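PDB 4GI5: quinone reductase from Klebsiella pneumoniae subsp. pneumoniae, which binds FAD and, judging by its family, probably catalyses the NAD(P)H-dependent reduction of quinones. Local coordinates for residues Gln199-Pro213 with Arg237-Arg251. Numbering follows the deposited sequence.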
ATOM      1  N   GLN B 199      -8.841   2.510  -3.069  1.00 12.20           N
ATOM      2  CA  GLN B 199     -10.202   2.679  -3.576  1.00 12.85           C
ATOM      3  C   GLN B 199     -10.207   3.385  -4.930  1.00 11.30           C
ATOM      4  O   GLN B 199     -10.952   2.998  -5.812  1.00 12.33           O
ATOM      5  CB  GLN B 199     -11.018   3.505  -2.607  1.00 13.87           C
ATOM      6  CG  GLN B 199     -11.296   2.732  -1.315  1.00 14.90           C
ATOM      7  CD  GLN B 199     -12.305   3.307  -0.366  1.00 18.91           C
ATOM      8  OE1 GLN B 199     -13.110   2.544   0.150  1.00 19.62           O
ATOM      9  NE2 GLN B 199     -12.275   4.610  -0.096  1.00 18.93           N
ATOM     10  N   HIS B 200      -9.402   4.423  -5.087  1.00 12.05           N
ATOM     11  CA  HIS B 200      -9.329   5.125  -6.395  1.00 12.17           C
ATOM     12  C   HIS B 200      -8.349   4.442  -7.316  1.00 12.88           C
ATOM     13  O   HIS B 200      -8.693   4.199  -8.471  1.00 13.71           O
ATOM     14  CB  HIS B 200      -8.945   6.588  -6.142  1.00 13.65           C
ATOM     15  CG  HIS B 200      -9.069   7.461  -7.362  1.00 14.02           C
ATOM     16  ND1 HIS B 200      -8.015   7.780  -8.192  1.00 12.87           N
ATOM     17  CD2 HIS B 200     -10.144   8.098  -7.878  1.00 15.18           C
ATOM     18  CE1 HIS B 200      -8.404   8.626  -9.121  1.00 13.53           C
ATOM     19  NE2 HIS B 200      -9.714   8.808  -8.997  1.00 14.95           N
ATOM     20  N   GLY B 201      -7.177   4.027  -6.785  1.00 11.71           N
ATOM     21  CA  GLY B 201      -6.121   3.499  -7.626  1.00 12.40           C
ATOM     22  C   GLY B 201      -6.185   2.062  -8.029  1.00 13.26           C
ATOM     23  O   GLY B 201      -5.671   1.678  -9.055  1.00 12.28           O
HETATM   24  N   MSE B 202      -6.902   1.254  -7.241  1.00 13.84           N
HETATM   25  CA  MSE B 202      -6.985  -0.168  -7.466  1.00 13.51           C
HETATM   26  C   MSE B 202      -8.396  -0.649  -7.831  1.00 14.53           C
HETATM   27  O   MSE B 202      -8.576  -1.738  -8.440  1.00 15.81           O
HETATM   28  CB  MSE B 202      -6.421  -1.037  -6.325  1.00 12.34           C
HETATM   29  CG  MSE B 202      -4.976  -0.690  -6.030  1.00 12.67           C
HETATM   30 SE   MSE B 202      -4.453  -1.764  -4.441  1.00 16.38          SE
HETATM   31  CE  MSE B 202      -3.167  -0.493  -3.783  1.00 19.43           C
ATOM     32  N   LEU B 203      -9.433   0.069  -7.393  1.00 14.69           N
ATOM     33  CA  LEU B 203     -10.809  -0.355  -7.568  1.00 13.02           C
ATOM     34  C   LEU B 203     -11.485   0.497  -8.656  1.00 13.15           C
ATOM     35  O   LEU B 203     -11.935  -0.040  -9.671  1.00 14.42           O
ATOM     36  CB  LEU B 203     -11.564  -0.356  -6.248  1.00 14.10           C
ATOM     37  CG  LEU B 203     -11.022  -1.296  -5.139  1.00 15.91           C
ATOM     38  CD1 LEU B 203     -11.937  -1.212  -3.925  1.00 16.41           C
ATOM     39  CD2 LEU B 203     -10.790  -2.673  -5.637  1.00 19.04           C
ATOM     40  N   PHE B 204     -11.511   1.799  -8.442  1.00 13.05           N
ATOM     41  CA  PHE B 204     -12.143   2.678  -9.467  1.00 13.82           C
ATOM     42  C   PHE B 204     -11.322   2.613 -10.745  1.00 13.51           C
ATOM     43  O   PHE B 204     -11.880   2.661 -11.881  1.00 13.74           O
ATOM     44  CB  PHE B 204     -12.166   4.088  -8.971  1.00 13.40           C
ATOM     45  CG  PHE B 204     -12.913   5.069  -9.883  1.00 14.32           C
ATOM     46  CD1 PHE B 204     -14.287   4.900 -10.217  1.00 15.01           C
ATOM     47  CD2 PHE B 204     -12.222   6.155 -10.371  1.00 13.75           C
ATOM     48  CE1 PHE B 204     -14.933   5.756 -11.051  1.00 14.24           C
ATOM     49  CE2 PHE B 204     -12.883   7.061 -11.174  1.00 16.92           C
ATOM     50  CZ  PHE B 204     -14.192   6.828 -11.506  1.00 14.65           C
ATOM     51  N   TYR B 205     -10.002   2.470 -10.656  1.00 13.63           N
ATOM     52  CA  TYR B 205      -9.088   2.434 -11.821  1.00 13.44           C
ATOM     53  C   TYR B 205      -9.552   1.443 -12.893  1.00 13.33           C
ATOM     54  O   TYR B 205      -9.728   1.822 -14.034  1.00 13.90           O
ATOM     55  CB  TYR B 205      -7.610   2.205 -11.339  1.00 14.43           C
ATOM     56  CG  TYR B 205      -6.577   2.263 -12.398  1.00 13.41           C
ATOM     57  CD1 TYR B 205      -6.551   1.348 -13.446  1.00 13.15           C
ATOM     58  CD2 TYR B 205      -5.561   3.231 -12.313  1.00 12.94           C
ATOM     59  CE1 TYR B 205      -5.576   1.464 -14.423  1.00 13.51           C
ATOM     60  CE2 TYR B 205      -4.575   3.310 -13.246  1.00 12.24           C
ATOM     61  CZ  TYR B 205      -4.607   2.454 -14.310  1.00 11.98           C
ATOM     62  OH  TYR B 205      -3.674   2.619 -15.319  1.00 14.01           O
ATOM     63  N   PRO B 206      -9.756   0.154 -12.591  1.00 13.70           N
ATOM     64  CA  PRO B 206     -10.183  -0.795 -13.637  1.00 13.37           C
ATOM     65  C   PRO B 206     -11.735  -0.862 -13.833  1.00 13.80           C
ATOM     66  O   PRO B 206     -12.232  -1.757 -14.513  1.00 17.01           O
ATOM     67  CB  PRO B 206      -9.607  -2.131 -13.127  1.00 16.18           C
ATOM     68  CG  PRO B 206      -9.661  -1.976 -11.629  1.00 15.48           C
ATOM     69  CD  PRO B 206      -9.253  -0.583 -11.385  1.00 13.90           C
ATOM     70  N   GLY B 207     -12.438   0.044 -13.222  1.00 14.73           N
ATOM     71  CA  GLY B 207     -13.827   0.359 -13.529  1.00 16.04           C
ATOM     72  C   GLY B 207     -14.891  -0.067 -12.572  1.00 17.51           C
ATOM     73  O   GLY B 207     -16.078   0.064 -12.876  1.00 17.09           O
ATOM     74  N   PHE B 208     -14.533  -0.521 -11.349  1.00 14.64           N
ATOM     75  CA  PHE B 208     -15.523  -0.831 -10.353  1.00 15.14           C
ATOM     76  C   PHE B 208     -16.305   0.419  -9.990  1.00 16.27           C
ATOM     77  O   PHE B 208     -15.747   1.502  -9.972  1.00 16.35           O
ATOM     78  CB  PHE B 208     -14.943  -1.345  -9.059  1.00 14.82           C
ATOM     79  CG  PHE B 208     -14.475  -2.799  -9.118  1.00 15.59           C
ATOM     80  CD1 PHE B 208     -15.355  -3.871  -9.150  1.00 16.19           C
ATOM     81  CD2 PHE B 208     -13.146  -3.096  -9.021  1.00 17.05           C
ATOM     82  CE1 PHE B 208     -14.863  -5.167  -9.122  1.00 17.39           C
ATOM     83  CE2 PHE B 208     -12.692  -4.371  -8.991  1.00 17.16           C
ATOM     84  CZ  PHE B 208     -13.556  -5.444  -9.031  1.00 17.08           C
ATOM     85  N   GLU B 209     -17.574   0.243  -9.616  1.00 17.74           N
ATOM     86  CA  GLU B 209     -18.265   1.220  -8.731  1.00 17.62           C
ATOM     87  C   GLU B 209     -17.821   0.890  -7.294  1.00 17.85           C
ATOM     88  O   GLU B 209     -18.050  -0.242  -6.876  1.00 19.57           O
ATOM     89  CB  GLU B 209     -19.783   1.050  -8.877  1.00 21.08           C
ATOM     90  CG  GLU B 209     -20.245   1.443 -10.260  1.00 29.37           C
ATOM     91  CD  GLU B 209     -21.769   1.569 -10.271  1.00 42.19           C
ATOM     92  OE1 GLU B 209     -22.440   0.642  -9.768  1.00 38.68           O
ATOM     93  OE2 GLU B 209     -22.269   2.622 -10.661  1.00 47.08           O
ATOM     94  N   VAL B 210     -17.203   1.852  -6.602  1.00 16.49           N
ATOM     95  CA  VAL B 210     -16.666   1.554  -5.312  1.00 17.14           C
ATOM     96  C   VAL B 210     -17.650   2.013  -4.228  1.00 15.89           C
ATOM     97  O   VAL B 210     -18.053   3.177  -4.174  1.00 19.78           O
ATOM     98  CB  VAL B 210     -15.327   2.284  -5.116  1.00 16.67           C
ATOM     99  CG1 VAL B 210     -14.690   1.825  -3.810  1.00 17.10           C
ATOM    100  CG2 VAL B 210     -14.455   2.063  -6.372  1.00 18.71           C
ATOM    101  N   LEU B 211     -18.070   1.089  -3.391  1.00 16.89           N
ATOM    102  CA  LEU B 211     -18.905   1.455  -2.278  1.00 17.41           C
ATOM    103  C   LEU B 211     -18.091   2.026  -1.150  1.00 18.09           C
ATOM    104  O   LEU B 211     -16.904   1.678  -0.995  1.00 17.61           O
ATOM    105  CB  LEU B 211     -19.682   0.233  -1.817  1.00 19.34           C
ATOM    106  CG  LEU B 211     -20.417  -0.528  -2.890  1.00 21.97           C
ATOM    107  CD1 LEU B 211     -21.200  -1.604  -2.228  1.00 25.94           C
ATOM    108  CD2 LEU B 211     -21.365   0.391  -3.573  1.00 27.93           C
ATOM    109  N   PRO B 212     -18.687   2.842  -0.261  1.00 16.95           N
ATOM    110  CA  PRO B 212     -17.989   3.285   0.953  1.00 18.02           C
ATOM    111  C   PRO B 212     -17.468   2.122   1.746  1.00 15.97           C
ATOM    112  O   PRO B 212     -18.146   1.074   1.779  1.00 16.82           O
ATOM    113  CB  PRO B 212     -19.082   4.031   1.756  1.00 20.13           C
ATOM    114  CG  PRO B 212     -19.997   4.518   0.686  1.00 22.13           C
ATOM    115  CD  PRO B 212     -20.081   3.396  -0.305  1.00 20.02           C
ATOM    116  N   PRO B 213     -16.253   2.220   2.245  1.00 15.44           N
ATOM    117  CA  PRO B 213     -15.674   1.081   2.964  1.00 15.13           C
ATOM    118  C   PRO B 213     -16.358   0.835   4.296  1.00 15.59           C
ATOM    119  O   PRO B 213     -16.894   1.785   4.865  1.00 16.73           O
ATOM    120  CB  PRO B 213     -14.237   1.531   3.160  1.00 15.68           C
ATOM    121  CG  PRO B 213     -14.293   3.038   3.226  1.00 15.34           C
ATOM    122  CD  PRO B 213     -15.356   3.376   2.252  1.00 15.53           C
ATOM    123  N   ARG B 237     -24.368  -3.664   5.858  1.00 22.91           N
ATOM    124  CA  ARG B 237     -23.736  -3.449   4.570  1.00 19.88           C
ATOM    125  C   ARG B 237     -23.980  -4.510   3.533  1.00 19.54           C
ATOM    126  O   ARG B 237     -24.194  -4.244   2.338  1.00 21.81           O
ATOM    127  CB  ARG B 237     -22.158  -3.211   4.755  1.00 16.95           C
ATOM    128  CG  ARG B 237     -21.788  -2.000   5.589  1.00 16.83           C
ATOM    129  CD  ARG B 237     -22.300  -0.614   5.120  1.00 20.04           C
ATOM    130  NE  ARG B 237     -22.056  -0.521   3.726  1.00 21.03           N
ATOM    131  CZ  ARG B 237     -20.925   0.017   3.192  1.00 20.17           C
ATOM    132  NH1 ARG B 237     -20.018   0.463   3.979  1.00 19.25           N
ATOM    133  NH2 ARG B 237     -20.740  -0.010   1.922  1.00 19.77           N
ATOM    134  N   LEU B 238     -23.948  -5.763   3.956  1.00 18.78           N
ATOM    135  CA  LEU B 238     -24.168  -6.838   3.042  1.00 19.93           C
ATOM    136  C   LEU B 238     -25.639  -6.869   2.507  1.00 21.92           C
ATOM    137  O   LEU B 238     -25.880  -7.308   1.400  1.00 23.22           O
ATOM    138  CB  LEU B 238     -23.826  -8.147   3.776  1.00 21.58           C
ATOM    139  CG  LEU B 238     -22.332  -8.358   4.097  1.00 21.93           C
ATOM    140  CD1 LEU B 238     -22.167  -9.612   4.906  1.00 21.45           C
ATOM    141  CD2 LEU B 238     -21.431  -8.369   2.851  1.00 21.63           C
ATOM    142  N   ASP B 239     -26.547  -6.420   3.314  1.00 24.32           N
ATOM    143  CA  ASP B 239     -28.013  -6.329   2.946  1.00 27.10           C
ATOM    144  C   ASP B 239     -28.233  -5.221   1.924  1.00 30.49           C
ATOM    145  O   ASP B 239     -29.257  -5.222   1.255  1.00 31.86           O
ATOM    146  CB  ASP B 239     -28.837  -6.020   4.230  1.00 25.38           C
ATOM    147  CG  ASP B 239     -28.957  -7.212   5.165  1.00 26.63           C
ATOM    148  OD1 ASP B 239     -28.656  -8.294   4.713  1.00 28.26           O
ATOM    149  OD2 ASP B 239     -29.345  -7.044   6.341  1.00 33.20           O
ATOM    150  N   THR B 240     -27.304  -4.254   1.775  1.00 25.26           N
ATOM    151  CA  THR B 240     -27.562  -3.085   0.943  1.00 23.95           C
ATOM    152  C   THR B 240     -26.518  -2.936  -0.184  1.00 25.82           C
ATOM    153  O   THR B 240     -26.410  -1.873  -0.762  1.00 27.24           O
ATOM    154  CB  THR B 240     -27.575  -1.809   1.828  1.00 28.15           C
ATOM    155  OG1 THR B 240     -26.374  -1.711   2.629  1.00 25.71           O
ATOM    156  CG2 THR B 240     -28.764  -1.762   2.816  1.00 28.82           C
ATOM    157  N   LEU B 241     -25.767  -3.990  -0.497  1.00 25.09           N
ATOM    158  CA  LEU B 241     -24.699  -3.913  -1.463  1.00 26.46           C
ATOM    159  C   LEU B 241     -25.096  -3.306  -2.800  1.00 34.09           C
ATOM    160  O   LEU B 241     -24.270  -2.631  -3.485  1.00 28.37           O
ATOM    161  CB  LEU B 241     -24.101  -5.252  -1.738  1.00 27.36           C
ATOM    162  CG  LEU B 241     -23.253  -5.796  -0.658  1.00 24.18           C
ATOM    163  CD1 LEU B 241     -22.886  -7.237  -0.946  1.00 25.13           C
ATOM    164  CD2 LEU B 241     -21.976  -4.970  -0.559  1.00 27.37           C
ATOM    165  N   TRP B 242     -26.333  -3.591  -3.198  1.00 29.98           N
ATOM    166  CA  TRP B 242     -26.838  -3.131  -4.500  1.00 32.40           C
ATOM    167  C   TRP B 242     -27.754  -1.917  -4.360  1.00 30.95           C
ATOM    168  O   TRP B 242     -28.238  -1.491  -5.337  1.00 34.85           O
ATOM    169  CB  TRP B 242     -27.510  -4.260  -5.269  1.00 37.54           C
ATOM    170  CG  TRP B 242     -26.502  -5.246  -5.550  1.00 41.16           C
ATOM    171  CD1 TRP B 242     -25.581  -5.213  -6.572  1.00 43.81           C
ATOM    172  CD2 TRP B 242     -26.178  -6.399  -4.736  1.00 48.32           C
ATOM    173  NE1 TRP B 242     -24.732  -6.301  -6.456  1.00 46.66           N
ATOM    174  CE2 TRP B 242     -25.088  -7.057  -5.358  1.00 43.92           C
ATOM    175  CE3 TRP B 242     -26.721  -6.968  -3.570  1.00 50.78           C
ATOM    176  CZ2 TRP B 242     -24.550  -8.269  -4.859  1.00 33.63           C
ATOM    177  CZ3 TRP B 242     -26.120  -8.182  -3.089  1.00 49.19           C
ATOM    178  CH2 TRP B 242     -24.986  -8.732  -3.732  1.00 29.63           C
ATOM    179  N   GLN B 243     -27.922  -1.349  -3.179  1.00 28.00           N
ATOM    180  CA  GLN B 243     -28.679  -0.145  -2.968  1.00 31.60           C
ATOM    181  C   GLN B 243     -27.777   1.018  -2.559  1.00 31.89           C
ATOM    182  O   GLN B 243     -28.089   2.120  -2.856  1.00 32.62           O
ATOM    183  CB  GLN B 243     -29.718  -0.347  -1.866  1.00 33.38           C
ATOM    184  CG  GLN B 243     -30.582  -1.542  -2.130  1.00 46.26           C
ATOM    185  CD  GLN B 243     -31.327  -1.957  -0.859  1.00 59.95           C
ATOM    186  OE1 GLN B 243     -31.888  -1.126  -0.147  1.00 58.86           O
ATOM    187  NE2 GLN B 243     -31.278  -3.234  -0.550  1.00 61.42           N
ATOM    188  N   THR B 244     -26.598   0.779  -1.955  1.00 25.70           N
ATOM    189  CA  THR B 244     -25.806   1.882  -1.393  1.00 23.06           C
ATOM    190  C   THR B 244     -25.222   2.702  -2.536  1.00 19.96           C
ATOM    191  O   THR B 244     -24.831   2.111  -3.576  1.00 23.63           O
ATOM    192  CB  THR B 244     -24.648   1.189  -0.573  1.00 24.74           C
ATOM    193  OG1 THR B 244     -25.201   0.494   0.553  1.00 27.54           O
ATOM    194  CG2 THR B 244     -23.633   2.164  -0.067  1.00 24.33           C
ATOM    195  N   GLU B 245     -25.183   3.991  -2.373  1.00 22.32           N
ATOM    196  CA  GLU B 245     -24.661   4.867  -3.433  1.00 24.66           C
ATOM    197  C   GLU B 245     -23.090   4.664  -3.452  1.00 20.25           C
ATOM    198  O   GLU B 245     -22.497   4.821  -2.430  1.00 20.29           O
ATOM    199  CB  GLU B 245     -24.899   6.316  -3.045  1.00 28.86           C
ATOM    200  CG  GLU B 245     -24.601   7.297  -4.115  1.00 43.01           C
ATOM    201  CD  GLU B 245     -25.625   7.150  -5.242  1.00 55.44           C
ATOM    202  OE1 GLU B 245     -26.784   6.733  -4.929  1.00 59.27           O
ATOM    203  OE2 GLU B 245     -25.254   7.422  -6.412  1.00 54.53           O
ATOM    204  N   PRO B 246     -22.543   4.444  -4.634  1.00 21.57           N
ATOM    205  CA  PRO B 246     -21.051   4.459  -4.728  1.00 20.89           C
ATOM    206  C   PRO B 246     -20.411   5.725  -4.432  1.00 21.82           C
ATOM    207  O   PRO B 246     -20.980   6.791  -4.536  1.00 21.78           O
ATOM    208  CB  PRO B 246     -20.766   4.053  -6.154  1.00 22.07           C
ATOM    209  CG  PRO B 246     -22.050   3.430  -6.659  1.00 29.71           C
ATOM    210  CD  PRO B 246     -23.162   4.157  -5.913  1.00 23.83           C
ATOM    211  N   ILE B 247     -19.125   5.665  -4.058  1.00 16.93           N
ATOM    212  CA  ILE B 247     -18.321   6.878  -3.920  1.00 16.97           C
ATOM    213  C   ILE B 247     -18.322   7.566  -5.306  1.00 15.76           C
ATOM    214  O   ILE B 247     -18.016   6.927  -6.338  1.00 16.29           O
ATOM    215  CB  ILE B 247     -16.857   6.500  -3.534  1.00 15.43           C
ATOM    216  CG1 ILE B 247     -16.852   5.760  -2.201  1.00 17.34           C
ATOM    217  CG2 ILE B 247     -15.938   7.701  -3.485  1.00 17.82           C
ATOM    218  CD1 ILE B 247     -15.472   5.142  -1.818  1.00 17.76           C
ATOM    219  N   PRO B 248     -18.548   8.897  -5.329  1.00 16.93           N
ATOM    220  CA  PRO B 248     -18.824   9.554  -6.645  1.00 18.65           C
ATOM    221  C   PRO B 248     -17.453  10.059  -7.280  1.00 18.30           C
ATOM    222  O   PRO B 248     -17.199  11.254  -7.498  1.00 18.41           O
ATOM    223  CB  PRO B 248     -19.753  10.746  -6.234  1.00 17.12           C
ATOM    224  CG  PRO B 248     -19.246  11.150  -4.915  1.00 20.16           C
ATOM    225  CD  PRO B 248     -18.995   9.777  -4.211  1.00 20.30           C
ATOM    226  N   PHE B 249     -16.538   9.113  -7.480  1.00 16.37           N
ATOM    227  CA  PHE B 249     -15.301   9.432  -8.099  1.00 16.30           C
ATOM    228  C   PHE B 249     -15.570   9.922  -9.554  1.00 16.13           C
ATOM    229  O   PHE B 249     -16.445   9.375 -10.265  1.00 16.47           O
ATOM    230  CB  PHE B 249     -14.374   8.221  -8.166  1.00 16.72           C
ATOM    231  CG  PHE B 249     -13.826   7.785  -6.823  1.00 14.96           C
ATOM    232  CD1 PHE B 249     -13.081   8.659  -6.043  1.00 14.80           C
ATOM    233  CD2 PHE B 249     -13.858   6.474  -6.491  1.00 14.44           C
ATOM    234  CE1 PHE B 249     -12.484   8.235  -4.844  1.00 17.06           C
ATOM    235  CE2 PHE B 249     -13.240   6.050  -5.284  1.00 15.34           C
ATOM    236  CZ  PHE B 249     -12.564   6.894  -4.526  1.00 16.36           C
ATOM    237  N   ARG B 250     -14.735  10.831 -10.020  1.00 16.17           N
ATOM    238  CA  ARG B 250     -14.893  11.452 -11.338  1.00 17.23           C
ATOM    239  C   ARG B 250     -14.313  10.550 -12.423  1.00 16.85           C
ATOM    240  O   ARG B 250     -13.141  10.068 -12.304  1.00 15.50           O
ATOM    241  CB  ARG B 250     -14.262  12.813 -11.396  1.00 15.87           C
ATOM    242  CG  ARG B 250     -14.869  13.864 -10.511  1.00 18.65           C
ATOM    243  CD  ARG B 250     -14.153  15.147 -10.733  1.00 21.56           C
ATOM    244  NE  ARG B 250     -14.518  16.178  -9.788  1.00 21.31           N
ATOM    245  CZ  ARG B 250     -15.595  16.939  -9.927  1.00 28.01           C
ATOM    246  NH1 ARG B 250     -16.404  16.760 -10.974  1.00 26.98           N
ATOM    247  NH2 ARG B 250     -15.786  17.879  -9.059  1.00 30.42           N
ATOM    248  N   ARG B 251     -15.001  10.323 -13.526  1.00 15.23           N
ATOM    249  CA  ARG B 251     -14.432   9.583 -14.628  1.00 16.62           C
ATOM    250  C   ARG B 251     -13.322  10.344 -15.342  1.00 14.99           C
ATOM    251  O   ARG B 251     -13.382  11.559 -15.476  1.00 16.39           O
ATOM    252  CB  ARG B 251     -15.498   9.117 -15.618  1.00 17.77           C
ATOM    253  CG  ARG B 251     -16.559   8.259 -14.981  1.00 18.35           C
ATOM    254  CD  ARG B 251     -16.882   7.028 -15.783  1.00 22.35           C
ATOM    255  NE  ARG B 251     -17.664   7.348 -16.992  1.00 23.12           N
ATOM    256  CZ  ARG B 251     -17.969   6.462 -17.954  1.00 25.12           C
ATOM    257  NH1 ARG B 251     -18.702   6.897 -19.019  1.00 25.42           N
ATOM    258  NH2 ARG B 251     -17.599   5.188 -17.927  1.00 24.12           N
TER
HETATM  259  O   HOH W   1     -11.164  10.635 -10.514  1.00 15.00           O
HETATM  260  O   HOH W   2     -17.164   4.589  -7.483  1.00 17.90           O
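Arg-237, at the end of helix 224-239, holds the carbonyl of Pro-212 with both terminal nitrogens: NH2 lies 2.8 Å and NH1 3.0 Å from Pro-212 O. The acceptor sits in the guanidinium plane, whereas NH1 stands well above the carbonyl plane and NH2 is only modestly tilted from it. Bends at chi2 (-58°) and chi3 (-46°) fold the arginine back so that its end faces this one oxygen. Further along, the backbones meet directly, Ile-247 N donating to Val-210 O at 2.7 Å. Water completes the pairing of these two residues, accepting from Val-210 N and donating to Ile-247 O, so both polar backbone atoms of each are satisfied. Leu-211 CD1 packs against Leu-241 CD2; Ile-247 CD1 touches Val-210 CG1 and the side-chain amide of Gln-199.

At the other end Phe-249 meets both His-200 and Phe-204. The imidazole turns its CD2 edge onto one face of the Phe-249 ring, an edge-to-face pair with planes at 73°, while Ile-247 CG2 lies over the opposite face. Phe-249 CB in turn sits centrally over the Phe-204 ring, 3.5 Å from its centroid, a CH-pi contact. A second water joins His-200 NE2 to Arg-250 O, to which it donates; the guanidinium of Arg-250 turns to Val-277 O and Asp-256. The chain leaving the last helix of the flavodoxin-like fold thus runs along 209-216, one of the two outermost strands of the parallel sheet, and reaches helix 196-204, where Phe-249 joins an aromatic cluster with His-200 and Phe-204.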